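Local coordinates for protein fervidolysin (Fervidobacterium pennivorans, PDB 1R6V) that degrades keratin into peptides as a subtilisin-like serine protease, allowing its bacterium to grow on native feathers, at residues D79-A83 and L84-G88; W136-E139 and A140-V143; T388-V391 and A392-Q396; V575-D578 and P579-G583. The protein carries 1 engineered substitution. All coordinates share one frame; numbering follows the deposited sequence.

The four contacts form two pairs at opposite sides of the chain's centre. Contacts 2 and 3 belong to the peptidase domain; their centres are about 14 Å apart and they touch where Ile141 CD1 packs 4.0 Å from Val390 CG2. Contact 3 approaches the probable charge relay residues, with the side chain of Thr388 about 9 Å from that of Asp162 and about 10 Å from that of Ser381; Ala200, the third position, is engineered. Contact 2 lies nearer the calcium ion, about 10 Å from the side chain of Leu138. Contacts 1 and 4, centres about 15 Å apart, join the propeptide to the second beta-sandwich domain through Ala85 CB and Leu580 CD2, 3.3 Å apart.

Contact 1. Residues D79-A83 and L84-G88; sequences DKIKA and LALKG
Leu84 folds back over the last turn of helix 74-81, and the tight part of the contact is here. Its CG comes within 3.2 Å of Lys80 O, and both branches, CD1 and CD2, lie against that carbonyl oxygen. The first torsion sets this up: with CG anti to the carbonyl carbon and beside the backbone N (chi1 -64°), the side chain lies back along the helix rather than following the chain onward. Leu84 N closes the bend by donating to Ile81 O at 3.0 Å, the bond of a type I beta turn from Ile81 to Leu84. Beyond it, Ala85 takes positive phi (64°) and redirects the chain. The bend is the link between helix 74-81 and the edge strand 89-93 of the propeptide's four-stranded antiparallel sheet; Ile81, Leu84 and Leu86 all turn side chains to the other helix of this small alpha+beta domain, 41-51, with Ile47 receiving both Ile81 and Leu86. The packing between those two is looser: Leu86 reaches back obliquely, its CD1 4.1 Å from Ile81 CG2. Waters fill in for direct backbone bonds where the chain opens out. One donates to Ile81 O and accepts from Leu86 N, and a second donates to Lys82 O and accepts from Ala85 N, the latter at 2.8 Å. Lys80 runs out to the exposed side. Lys82, by contrast, is buried, its extended chain carrying NZ back to Asp79 OD1 in a 2.7 Å salt bridge that meets the oxygen from above the carboxylate plane; Gly522 O and Tyr524 OH add further hydrogen bonds to NZ and OD1 respectively.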
ATOM      1  N   ASP A  79     -17.485  -9.537 -11.255  1.00 20.10           N
ATOM      2  CA  ASP A  79     -18.435  -9.640 -12.361  1.00 21.16           C
ATOM      3  C   ASP A  79     -19.820  -9.149 -11.971  1.00 22.11           C
ATOM      4  O   ASP A  79     -20.532  -8.582 -12.796  1.00 22.41           O
ATOM      5  CB  ASP A  79     -18.534 -11.080 -12.876  1.00 21.09           C
ATOM      6  CG  ASP A  79     -17.279 -11.531 -13.609  1.00 23.18           C
ATOM      7  OD1 ASP A  79     -16.597 -10.685 -14.233  1.00 21.86           O
ATOM      8  OD2 ASP A  79     -16.980 -12.740 -13.577  1.00 23.32           O
ATOM      9  N   LYS A  80     -20.209  -9.369 -10.715  1.00 22.04           N
ATOM     10  CA  LYS A  80     -21.518  -8.929 -10.231  1.00 22.09           C
ATOM     11  C   LYS A  80     -21.580  -7.433  -9.944  1.00 22.41           C
ATOM     12  O   LYS A  80     -22.659  -6.851  -9.882  1.00 22.34           O
ATOM     13  CB  LYS A  80     -21.880  -9.662  -8.937  1.00 25.45           C
ATOM     14  CG  LYS A  80     -22.250 -11.123  -9.106  1.00 29.23           C
ATOM     15  CD  LYS A  80     -23.688 -11.255  -9.560  1.00 32.75           C
ATOM     16  CE  LYS A  80     -24.137 -12.701  -9.506  1.00 36.07           C
ATOM     17  NZ  LYS A  80     -25.619 -12.818  -9.619  1.00 39.11           N
ATOM     18  N   ILE A  81     -20.413  -6.821  -9.765  1.00 18.25           N
ATOM     19  CA  ILE A  81     -20.308  -5.413  -9.417  1.00 18.27           C
ATOM     20  C   ILE A  81     -20.000  -4.469 -10.576  1.00 16.69           C
ATOM     21  O   ILE A  81     -20.520  -3.357 -10.626  1.00 17.76           O
ATOM     22  CB  ILE A  81     -19.180  -5.208  -8.360  1.00 17.59           C
ATOM     23  CG1 ILE A  81     -19.469  -6.034  -7.097  1.00 19.49           C
ATOM     24  CG2 ILE A  81     -19.054  -3.721  -8.006  1.00 20.00           C
ATOM     25  CD1 ILE A  81     -18.283  -6.095  -6.115  1.00 13.21           C
ATOM     26  N   LYS A  82     -19.169  -4.941 -11.499  1.00 17.19           N
ATOM     27  CA  LYS A  82     -18.698  -4.134 -12.623  1.00 18.66           C
ATOM     28  C   LYS A  82     -19.720  -3.442 -13.492  1.00 20.16           C
ATOM     29  O   LYS A  82     -19.413  -2.421 -14.111  1.00 18.39           O
ATOM     30  CB  LYS A  82     -17.769  -4.963 -13.506  1.00 17.72           C
ATOM     31  CG  LYS A  82     -18.457  -5.934 -14.443  1.00 18.58           C
ATOM     32  CD  LYS A  82     -17.450  -6.922 -15.003  1.00 17.46           C
ATOM     33  CE  LYS A  82     -18.127  -7.897 -15.953  1.00 18.43           C
ATOM     34  NZ  LYS A  82     -17.253  -9.043 -16.322  1.00 21.28           N
ATOM     35  N   ALA A  83     -20.936  -3.974 -13.544  1.00 21.22           N
ATOM     36  CA  ALA A  83     -21.964  -3.355 -14.368  1.00 24.98           C
ATOM     37  C   ALA A  83     -23.094  -2.734 -13.548  1.00 26.81           C
ATOM     38  O   ALA A  83     -24.157  -2.433 -14.092  1.00 27.07           O
ATOM     39  CB  ALA A  83     -22.536  -4.392 -15.361  1.00 26.03           C
ATOM     40  N   LEU A  84     -22.870  -2.531 -12.249  1.00 27.40           N
ATOM     41  CA  LEU A  84     -23.907  -1.955 -11.384  1.00 29.80           C
ATOM     42  C   LEU A  84     -24.084  -0.448 -11.477  1.00 31.10           C
ATOM     43  O   LEU A  84     -25.108   0.084 -11.052  1.00 32.68           O
ATOM     44  CB  LEU A  84     -23.656  -2.319  -9.920  1.00 27.97           C
ATOM     45  CG  LEU A  84     -23.730  -3.801  -9.568  1.00 28.67           C
ATOM     46  CD1 LEU A  84     -23.453  -3.984  -8.079  1.00 29.17           C
ATOM     47  CD2 LEU A  84     -25.111  -4.348  -9.931  1.00 30.59           C
ATOM     48  N   ALA A  85     -23.086   0.246 -12.007  1.00 33.17           N
ATOM     49  CA  ALA A  85     -23.183   1.690 -12.150  1.00 34.56           C
ATOM     50  C   ALA A  85     -23.278   2.420 -10.809  1.00 35.12           C
ATOM     51  O   ALA A  85     -24.099   3.324 -10.641  1.00 35.96           O
ATOM     52  CB  ALA A  85     -24.391   2.041 -13.016  1.00 36.42           C
ATOM     53  N   LEU A  86     -22.437   2.031  -9.858  1.00 33.17           N
ATOM     54  CA  LEU A  86     -22.431   2.657  -8.542  1.00 33.94           C
ATOM     55  C   LEU A  86     -21.777   4.035  -8.657  1.00 34.06           C
ATOM     56  O   LEU A  86     -20.912   4.238  -9.500  1.00 35.39           O
ATOM     57  CB  LEU A  86     -21.643   1.780  -7.570  1.00 32.32           C
ATOM     58  CG  LEU A  86     -22.046   0.303  -7.586  1.00 32.76           C
ATOM     59  CD1 LEU A  86     -21.127  -0.500  -6.669  1.00 33.77           C
ATOM     60  CD2 LEU A  86     -23.494   0.163  -7.156  1.00 34.16           C
ATOM     61  N   LYS A  87     -22.182   4.988  -7.827  1.00 34.69           N
ATOM     62  CA  LYS A  87     -21.568   6.309  -7.925  1.00 34.95           C
ATOM     63  C   LYS A  87     -20.780   6.741  -6.683  1.00 33.76           C
ATOM     64  O   LYS A  87     -19.789   7.471  -6.789  1.00 35.73           O
ATOM     65  CB  LYS A  87     -22.626   7.368  -8.251  1.00 37.12           C
ATOM     66  CG  LYS A  87     -23.494   7.792  -7.077  1.00 38.45           C
ATOM     67  CD  LYS A  87     -24.405   6.675  -6.604  1.00 40.19           C
ATOM     68  CE  LYS A  87     -25.241   7.116  -5.392  1.00 41.30           C
ATOM     69  NZ  LYS A  87     -26.073   8.333  -5.664  1.00 42.14           N
ATOM     70  N   GLY A  88     -21.211   6.295  -5.513  1.00 30.10           N
ATOM     71  CA  GLY A  88     -20.516   6.687  -4.301  1.00 25.68           C
ATOM     72  C   GLY A  88     -19.559   5.653  -3.743  1.00 23.44           C
ATOM     73  O   GLY A  88     -19.421   5.540  -2.530  1.00 22.06           O
TER
HETATM   74  O   HOH W   1     -20.534  -0.350 -10.470  1.00 36.79           O
HETATM   75  O   HOH W   2     -20.577  -0.005 -13.302  1.00 25.85           O

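Contact 2. Residues W136-E139 and A140-V143; sequences WGLE and AIGV
Leu138 and Val143 touch across the end of helix 136-140, CB to CB at 4.1 Å, while Val143 N donates to Leu138 O at 3.0 Å. Inside that wider loop, Gly142 N reaches Glu139 O at 3.1 Å. Ile141 sits on the inner turn: its CG1, held between the backbone N and the carbonyl carbon (chi1 62°), lies 3.4 Å from both Gly137 O and Leu138 O, and CD1 stands beside Leu138 CD2. With an alanine here those contacts vanish, and a gap is likely to open between the end of this helix and helix 380-397, against which CD1 also packs. On another side of the helix, Ala140 CB approaches the indole of Trp136 obliquely, 4.0 Å from CZ3.

Further out, the indole is fixed by its NE1, which donates to Val345 O, and Phe326 packs against both Trp136 and Ala140. Glu139 extends away from the turn to a salt bridge with Arg125, and a water donates to both Glu139 O and Val143 O. At the helix end itself, Lys432 NZ donates to Ala140 O. Gly142 has positive phi (87°), a conformation in which a CB would jam against the preceding carbonyl oxygen. Together with the two nested backbone bonds and the apolar pair that encloses them, this makes the helix end a Schellman motif.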
ATOM      1  N   TRP A 136      25.250  -4.763  21.948  1.00 12.43           N
ATOM      2  CA  TRP A 136      26.078  -3.972  21.050  1.00 13.63           C
ATOM      3  C   TRP A 136      25.277  -2.959  20.236  1.00 15.38           C
ATOM      4  O   TRP A 136      25.789  -1.898  19.869  1.00 15.98           O
ATOM      5  CB  TRP A 136      26.867  -4.885  20.103  1.00 13.24           C
ATOM      6  CG  TRP A 136      26.078  -5.419  18.942  1.00 13.76           C
ATOM      7  CD1 TRP A 136      25.343  -6.569  18.898  1.00 11.24           C
ATOM      8  CD2 TRP A 136      25.971  -4.820  17.649  1.00 12.87           C
ATOM      9  NE1 TRP A 136      24.794  -6.731  17.652  1.00 12.58           N
ATOM     10  CE2 TRP A 136      25.161  -5.668  16.863  1.00 12.64           C
ATOM     11  CE3 TRP A 136      26.486  -3.647  17.076  1.00 11.08           C
ATOM     12  CZ2 TRP A 136      24.849  -5.384  15.535  1.00 14.06           C
ATOM     13  CZ3 TRP A 136      26.176  -3.363  15.752  1.00 13.52           C
ATOM     14  CH2 TRP A 136      25.363  -4.233  14.993  1.00 14.01           C
ATOM     15  N   GLY A 137      24.014  -3.286  19.968  1.00 13.00           N
ATOM     16  CA  GLY A 137      23.174  -2.388  19.197  1.00 14.07           C
ATOM     17  C   GLY A 137      22.942  -1.068  19.914  1.00 14.47           C
ATOM     18  O   GLY A 137      22.900  -0.017  19.282  1.00 14.48           O
ATOM     19  N   LEU A 138      22.785  -1.109  21.231  1.00 15.12           N
ATOM     20  CA  LEU A 138      22.580   0.126  21.981  1.00 15.85           C
ATOM     21  C   LEU A 138      23.844   0.969  21.905  1.00 16.60           C
ATOM     22  O   LEU A 138      23.783   2.193  21.760  1.00 16.70           O
ATOM     23  CB  LEU A 138      22.258  -0.169  23.441  1.00 15.30           C
ATOM     24  CG  LEU A 138      20.954  -0.930  23.679  1.00 15.91           C
ATOM     25  CD1 LEU A 138      20.719  -1.051  25.187  1.00 15.82           C
ATOM     26  CD2 LEU A 138      19.787  -0.189  23.011  1.00 16.31           C
ATOM     27  N   GLU A 139      24.997   0.321  22.005  1.00 16.43           N
ATOM     28  CA  GLU A 139      26.245   1.073  21.920  1.00 16.92           C
ATOM     29  C   GLU A 139      26.373   1.711  20.537  1.00 15.52           C
ATOM     30  O   GLU A 139      26.755   2.876  20.405  1.00 15.76           O
ATOM     31  CB  GLU A 139      27.462   0.173  22.160  1.00 19.38           C
ATOM     32  CG  GLU A 139      28.732   0.993  22.366  1.00 21.38           C
ATOM     33  CD  GLU A 139      30.016   0.177  22.284  1.00 25.04           C
ATOM     34  OE1 GLU A 139      29.955  -1.054  22.461  1.00 23.21           O
ATOM     35  OE2 GLU A 139      31.095   0.780  22.059  1.00 25.97           O
ATOM     36  N   ALA A 140      26.039   0.953  19.502  1.00 12.35           N
ATOM     37  CA  ALA A 140      26.156   1.456  18.150  1.00 12.01           C
ATOM     38  C   ALA A 140      25.298   2.686  17.877  1.00 13.71           C
ATOM     39  O   ALA A 140      25.716   3.570  17.134  1.00 13.85           O
ATOM     40  CB  ALA A 140      25.818   0.364  17.159  1.00 12.27           C
ATOM     41  N   ILE A 141      24.103   2.745  18.453  1.00 14.14           N
ATOM     42  CA  ILE A 141      23.257   3.907  18.199  1.00 13.72           C
ATOM     43  C   ILE A 141      23.517   5.068  19.149  1.00 16.21           C
ATOM     44  O   ILE A 141      22.859   6.100  19.062  1.00 15.05           O
ATOM     45  CB  ILE A 141      21.734   3.539  18.188  1.00 14.79           C
ATOM     46  CG1 ILE A 141      21.283   2.990  19.548  1.00 14.14           C
ATOM     47  CG2 ILE A 141      21.476   2.541  17.055  1.00 16.23           C
ATOM     48  CD1 ILE A 141      19.765   2.712  19.657  1.00 18.14           C
ATOM     49  N   GLY A 142      24.482   4.907  20.050  1.00 16.19           N
ATOM     50  CA  GLY A 142      24.825   5.988  20.968  1.00 17.96           C
ATOM     51  C   GLY A 142      24.058   6.103  22.270  1.00 18.29           C
ATOM     52  O   GLY A 142      24.053   7.158  22.903  1.00 17.54           O
ATOM     53  N   VAL A 143      23.407   5.025  22.692  1.00 17.96           N
ATOM     54  CA  VAL A 143      22.669   5.058  23.938  1.00 18.70           C
ATOM     55  C   VAL A 143      23.619   5.087  25.140  1.00 18.81           C
ATOM     56  O   VAL A 143      24.649   4.418  25.139  1.00 18.79           O
ATOM     57  CB  VAL A 143      21.771   3.804  24.081  1.00 20.00           C
ATOM     58  CG1 VAL A 143      21.222   3.715  25.492  1.00 20.06           C
ATOM     59  CG2 VAL A 143      20.650   3.840  23.057  1.00 20.28           C
TER
HETATM   60  O   HOH W   3      27.008   4.285  23.032  1.00 37.04           O

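Contact 3. Residues T388-V391 and A392-Q396; sequences TGVV and AVLLQ
Val390 and Leu394, and Val391 and Leu395, are linked by hydrogen bonds between peptide groups, the only flat groups that carry this contact. Leu394 N lies in the carbonyl plane of Val390, 3.0 Å from its oxygen; Leu395 N sits almost in line with the C=O of Val391, 2.9 Å from its oxygen, though the N-H is bent (149°). Ala392 N and Val393 N reach Thr388 O and Gly389 O from positions tilted out of the carbonyl planes. Around these polar ends the aliphatic groups close in: Leu394 CG stands 3.3 Å from Val390 O, and Val393 CG2 is 3.4 Å from Gly389 O.

This is the second half of helix 380-397, the subtilase helix that carries near its start Ser381, the probable charge-relay serine, and runs buried through the catalytic domain. Thr388, about two turns beyond that serine, turns OG1 to Asn265 ND2.

The side chains make two matching i to i+4 pairs, each lying side by side and pointing the same way. Val390 CG1 meets Leu394 CD1 at 4.0 Å; Val391 CG1 meets Leu395 CD1 a little closer, at 3.8 Å. In both valines CG1 is anti to the backbone N, which places it beside the carbonyl carbon and so on the side of the following turn. The leucines answer with CG anti to the carbonyl carbon (chi1 -63° at Leu394), leaning back toward the valines. Helix 403-413 receives both ridges, Leu410 against Val390 and Leu394, Ile406 against Val391 and Leu395. Val393 faces Leu433 of helix 433-438, while at the partly exposed end Gln396 OE1 accepts from the backbone N atoms of Ser152, Gly153 and Thr154.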
ATOM      1  N   THR A 388      12.421   2.364  15.904  1.00 11.41           N
ATOM      2  CA  THR A 388      11.172   2.700  16.585  1.00 11.36           C
ATOM      3  C   THR A 388      11.486   3.211  17.994  1.00 12.99           C
ATOM      4  O   THR A 388      10.861   4.163  18.487  1.00 11.65           O
ATOM      5  CB  THR A 388      10.226   1.469  16.632  1.00 10.69           C
ATOM      6  OG1 THR A 388       9.825   1.155  15.292  1.00  9.08           O
ATOM      7  CG2 THR A 388       8.973   1.754  17.441  1.00 10.44           C
ATOM      8  N   GLY A 389      12.473   2.592  18.637  1.00 11.56           N
ATOM      9  CA  GLY A 389      12.876   3.022  19.968  1.00 12.62           C
ATOM     10  C   GLY A 389      13.477   4.425  19.949  1.00 13.60           C
ATOM     11  O   GLY A 389      13.219   5.248  20.830  1.00 12.87           O
ATOM     12  N   VAL A 390      14.294   4.706  18.942  1.00 12.75           N
ATOM     13  CA  VAL A 390      14.891   6.025  18.828  1.00 12.50           C
ATOM     14  C   VAL A 390      13.775   7.055  18.633  1.00 12.46           C
ATOM     15  O   VAL A 390      13.791   8.114  19.246  1.00 11.68           O
ATOM     16  CB  VAL A 390      15.888   6.090  17.648  1.00 12.90           C
ATOM     17  CG1 VAL A 390      16.295   7.546  17.370  1.00 13.57           C
ATOM     18  CG2 VAL A 390      17.141   5.274  17.995  1.00 12.16           C
ATOM     19  N   VAL A 391      12.811   6.746  17.766  1.00 10.40           N
ATOM     20  CA  VAL A 391      11.694   7.670  17.548  1.00 10.09           C
ATOM     21  C   VAL A 391      10.939   7.944  18.855  1.00 10.94           C
ATOM     22  O   VAL A 391      10.548   9.084  19.142  1.00 10.45           O
ATOM     23  CB  VAL A 391      10.691   7.106  16.485  1.00 10.23           C
ATOM     24  CG1 VAL A 391       9.435   8.010  16.378  1.00  9.25           C
ATOM     25  CG2 VAL A 391      11.375   7.045  15.118  1.00  9.70           C
ATOM     26  N   ALA A 392      10.696   6.900  19.644  1.00 10.38           N
ATOM     27  CA  ALA A 392       9.981   7.090  20.900  1.00 11.72           C
ATOM     28  C   ALA A 392      10.718   8.053  21.831  1.00 13.06           C
ATOM     29  O   ALA A 392      10.085   8.884  22.486  1.00 11.93           O
ATOM     30  CB  ALA A 392       9.756   5.739  21.595  1.00 12.52           C
ATOM     31  N   VAL A 393      12.040   7.931  21.902  1.00 10.71           N
ATOM     32  CA  VAL A 393      12.842   8.829  22.749  1.00 13.18           C
ATOM     33  C   VAL A 393      12.744  10.261  22.192  1.00 12.63           C
ATOM     34  O   VAL A 393      12.538  11.226  22.940  1.00 13.95           O
ATOM     35  CB  VAL A 393      14.337   8.338  22.826  1.00 11.92           C
ATOM     36  CG1 VAL A 393      15.194   9.323  23.651  1.00 14.31           C
ATOM     37  CG2 VAL A 393      14.380   6.961  23.513  1.00 11.55           C
ATOM     38  N   LEU A 394      12.842  10.403  20.874  1.00 13.08           N
ATOM     39  CA  LEU A 394      12.746  11.725  20.256  1.00 12.26           C
ATOM     40  C   LEU A 394      11.396  12.389  20.479  1.00 13.66           C
ATOM     41  O   LEU A 394      11.328  13.610  20.650  1.00 14.83           O
ATOM     42  CB  LEU A 394      13.002  11.647  18.750  1.00 12.49           C
ATOM     43  CG  LEU A 394      14.401  11.177  18.327  1.00 13.91           C
ATOM     44  CD1 LEU A 394      14.464  11.049  16.814  1.00 13.05           C
ATOM     45  CD2 LEU A 394      15.459  12.182  18.810  1.00 11.88           C
ATOM     46  N   LEU A 395      10.325  11.602  20.471  1.00 14.15           N
ATOM     47  CA  LEU A 395       8.995  12.181  20.647  1.00 13.65           C
ATOM     48  C   LEU A 395       8.813  12.740  22.044  1.00 15.92           C
ATOM     49  O   LEU A 395       7.945  13.584  22.261  1.00 16.44           O
ATOM     50  CB  LEU A 395       7.913  11.152  20.309  1.00 15.96           C
ATOM     51  CG  LEU A 395       7.828  10.895  18.794  1.00 15.18           C
ATOM     52  CD1 LEU A 395       6.885   9.745  18.527  1.00 15.90           C
ATOM     53  CD2 LEU A 395       7.363  12.171  18.069  1.00 13.95           C
ATOM     54  N   GLN A 396       9.618  12.273  22.995  1.00 16.00           N
ATOM     55  CA  GLN A 396       9.535  12.822  24.345  1.00 17.32           C
ATOM     56  C   GLN A 396      10.156  14.213  24.324  1.00 17.41           C
ATOM     57  O   GLN A 396       9.608  15.162  24.896  1.00 17.94           O
ATOM     58  CB  GLN A 396      10.307  11.978  25.359  1.00 16.35           C
ATOM     59  CG  GLN A 396      10.315  12.621  26.749  1.00 17.39           C
ATOM     60  CD  GLN A 396      11.115  11.828  27.754  1.00 16.55           C
ATOM     61  OE1 GLN A 396      11.416  10.655  27.534  1.00 15.66           O
ATOM     62  NE2 GLN A 396      11.458  12.459  28.872  1.00 18.65           N
TER

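Contact 4. Residues V575-D578 and P579-G583; sequences VVVD and PLLRG
Asp578 and Arg582 meet side-on, NE donating to OD1 at 2.8 Å and NH2 to OD2 at 2.7 Å. Asp578 holds CG opposite the backbone N (chi1 168°), which swings its carboxylate into the bend of the chain; Arg582, bent at chi3 (-70°), doubles back to present the guanidinium edge. The two planes are 42° apart, so NE comes to OD1 from above the carboxylate plane, while Arg582 N takes the anti lone pair of the same oxygen at 3.0 Å. Leu580 N adds a weak bond to OD1, and Leu580 CD2 lies over one face of the guanidinium, toward its rim. Replacing Asp578 by an asparagine removes the negative charge and would probably leave Arg582 without its salt-bridge mate. The chain here is the loop of a beta hairpin between strands 573-577 and 584-589, built on a type I turn from Asp578 to Leu581, with Asp578 N bonded to Gly583 O at 3.0 Å. On another side, Val577 CG2 packs 3.8 Å from Leu581 CD2 and only 3.1 Å from Gly583 O. Strand 604-610 flanks this end of the hairpin, Ser606 touching both Val577 and Pro579.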
ATOM      1  N   VAL A 575     -23.901   5.739 -33.594  1.00 21.78           N
ATOM      2  CA  VAL A 575     -24.247   6.209 -32.266  1.00 21.40           C
ATOM      3  C   VAL A 575     -23.140   5.993 -31.262  1.00 19.46           C
ATOM      4  O   VAL A 575     -22.516   4.937 -31.240  1.00 19.40           O
ATOM      5  CB  VAL A 575     -25.481   5.470 -31.741  1.00 23.91           C
ATOM      6  CG1 VAL A 575     -25.972   6.116 -30.445  1.00 24.36           C
ATOM      7  CG2 VAL A 575     -26.575   5.484 -32.801  1.00 25.17           C
ATOM      8  N   VAL A 576     -22.904   7.004 -30.435  1.00 19.45           N
ATOM      9  CA  VAL A 576     -21.903   6.909 -29.377  1.00 18.82           C
ATOM     10  C   VAL A 576     -22.753   6.689 -28.133  1.00 20.05           C
ATOM     11  O   VAL A 576     -23.578   7.534 -27.765  1.00 18.72           O
ATOM     12  CB  VAL A 576     -21.084   8.200 -29.262  1.00 19.65           C
ATOM     13  CG1 VAL A 576     -20.113   8.090 -28.102  1.00 20.61           C
ATOM     14  CG2 VAL A 576     -20.327   8.444 -30.557  1.00 18.72           C
ATOM     15  N   VAL A 577     -22.564   5.548 -27.492  1.00 19.50           N
ATOM     16  CA  VAL A 577     -23.392   5.199 -26.351  1.00 20.79           C
ATOM     17  C   VAL A 577     -22.626   4.871 -25.078  1.00 20.71           C
ATOM     18  O   VAL A 577     -21.436   4.562 -25.108  1.00 19.82           O
ATOM     19  CB  VAL A 577     -24.317   4.004 -26.748  1.00 21.94           C
ATOM     20  CG1 VAL A 577     -23.487   2.768 -27.041  1.00 21.25           C
ATOM     21  CG2 VAL A 577     -25.339   3.725 -25.679  1.00 23.58           C
ATOM     22  N   ASP A 578     -23.326   4.970 -23.953  1.00 21.82           N
ATOM     23  CA  ASP A 578     -22.753   4.642 -22.660  1.00 20.82           C
ATOM     24  C   ASP A 578     -22.591   3.117 -22.684  1.00 19.59           C
ATOM     25  O   ASP A 578     -23.472   2.404 -23.164  1.00 19.51           O
ATOM     26  CB  ASP A 578     -23.720   5.078 -21.557  1.00 22.42           C
ATOM     27  CG  ASP A 578     -23.352   4.517 -20.202  1.00 24.11           C
ATOM     28  OD1 ASP A 578     -24.133   3.691 -19.681  1.00 23.24           O
ATOM     29  OD2 ASP A 578     -22.283   4.896 -19.670  1.00 26.13           O
ATOM     30  N   PRO A 579     -21.460   2.596 -22.189  1.00 19.54           N
ATOM     31  CA  PRO A 579     -21.229   1.147 -22.184  1.00 19.43           C
ATOM     32  C   PRO A 579     -22.254   0.336 -21.410  1.00 19.26           C
ATOM     33  O   PRO A 579     -22.428  -0.853 -21.666  1.00 17.16           O
ATOM     34  CB  PRO A 579     -19.817   1.006 -21.614  1.00 20.55           C
ATOM     35  CG  PRO A 579     -19.567   2.305 -20.911  1.00 25.89           C
ATOM     36  CD  PRO A 579     -20.258   3.326 -21.756  1.00 20.03           C
ATOM     37  N   LEU A 580     -22.918   0.992 -20.464  1.00 20.80           N
ATOM     38  CA  LEU A 580     -23.948   0.356 -19.649  1.00 23.23           C
ATOM     39  C   LEU A 580     -25.318   0.618 -20.252  1.00 23.81           C
ATOM     40  O   LEU A 580     -26.342   0.248 -19.672  1.00 23.26           O
ATOM     41  CB  LEU A 580     -23.918   0.903 -18.219  1.00 25.12           C
ATOM     42  CG  LEU A 580     -22.823   0.405 -17.279  1.00 28.12           C
ATOM     43  CD1 LEU A 580     -21.455   0.841 -17.752  1.00 29.45           C
ATOM     44  CD2 LEU A 580     -23.101   0.965 -15.883  1.00 29.63           C
ATOM     45  N   LEU A 581     -25.331   1.267 -21.411  1.00 23.47           N
ATOM     46  CA  LEU A 581     -26.566   1.589 -22.123  1.00 25.32           C
ATOM     47  C   LEU A 581     -27.530   2.444 -21.306  1.00 26.64           C
ATOM     48  O   LEU A 581     -28.746   2.301 -21.431  1.00 27.78           O
ATOM     49  CB  LEU A 581     -27.272   0.307 -22.574  1.00 25.14           C
ATOM     50  CG  LEU A 581     -26.413  -0.629 -23.423  1.00 24.81           C
ATOM     51  CD1 LEU A 581     -27.207  -1.862 -23.828  1.00 26.32           C
ATOM     52  CD2 LEU A 581     -25.922   0.124 -24.652  1.00 23.82           C
ATOM     53  N   ARG A 582     -26.983   3.334 -20.481  1.00 26.48           N
ATOM     54  CA  ARG A 582     -27.799   4.226 -19.656  1.00 27.25           C
ATOM     55  C   ARG A 582     -28.351   5.359 -20.524  1.00 27.52           C
ATOM     56  O   ARG A 582     -29.374   5.975 -20.205  1.00 28.32           O
ATOM     57  CB  ARG A 582     -26.958   4.809 -18.507  1.00 28.24           C
ATOM     58  CG  ARG A 582     -26.564   3.795 -17.424  1.00 29.44           C
ATOM     59  CD  ARG A 582     -25.579   4.384 -16.422  1.00 29.59           C
ATOM     60  NE  ARG A 582     -24.264   4.613 -17.015  1.00 30.88           N
ATOM     61  CZ  ARG A 582     -23.195   5.028 -16.345  1.00 31.60           C
ATOM     62  NH1 ARG A 582     -23.274   5.270 -15.041  1.00 31.80           N
ATOM     63  NH2 ARG A 582     -22.035   5.182 -16.977  1.00 31.42           N
ATOM     64  N   GLY A 583     -27.674   5.621 -21.635  1.00 25.08           N
ATOM     65  CA  GLY A 583     -28.101   6.674 -22.537  1.00 25.23           C
ATOM     66  C   GLY A 583     -27.097   6.797 -23.659  1.00 25.34           C
ATOM     67  O   GLY A 583     -26.175   5.984 -23.749  1.00 23.95           O
TER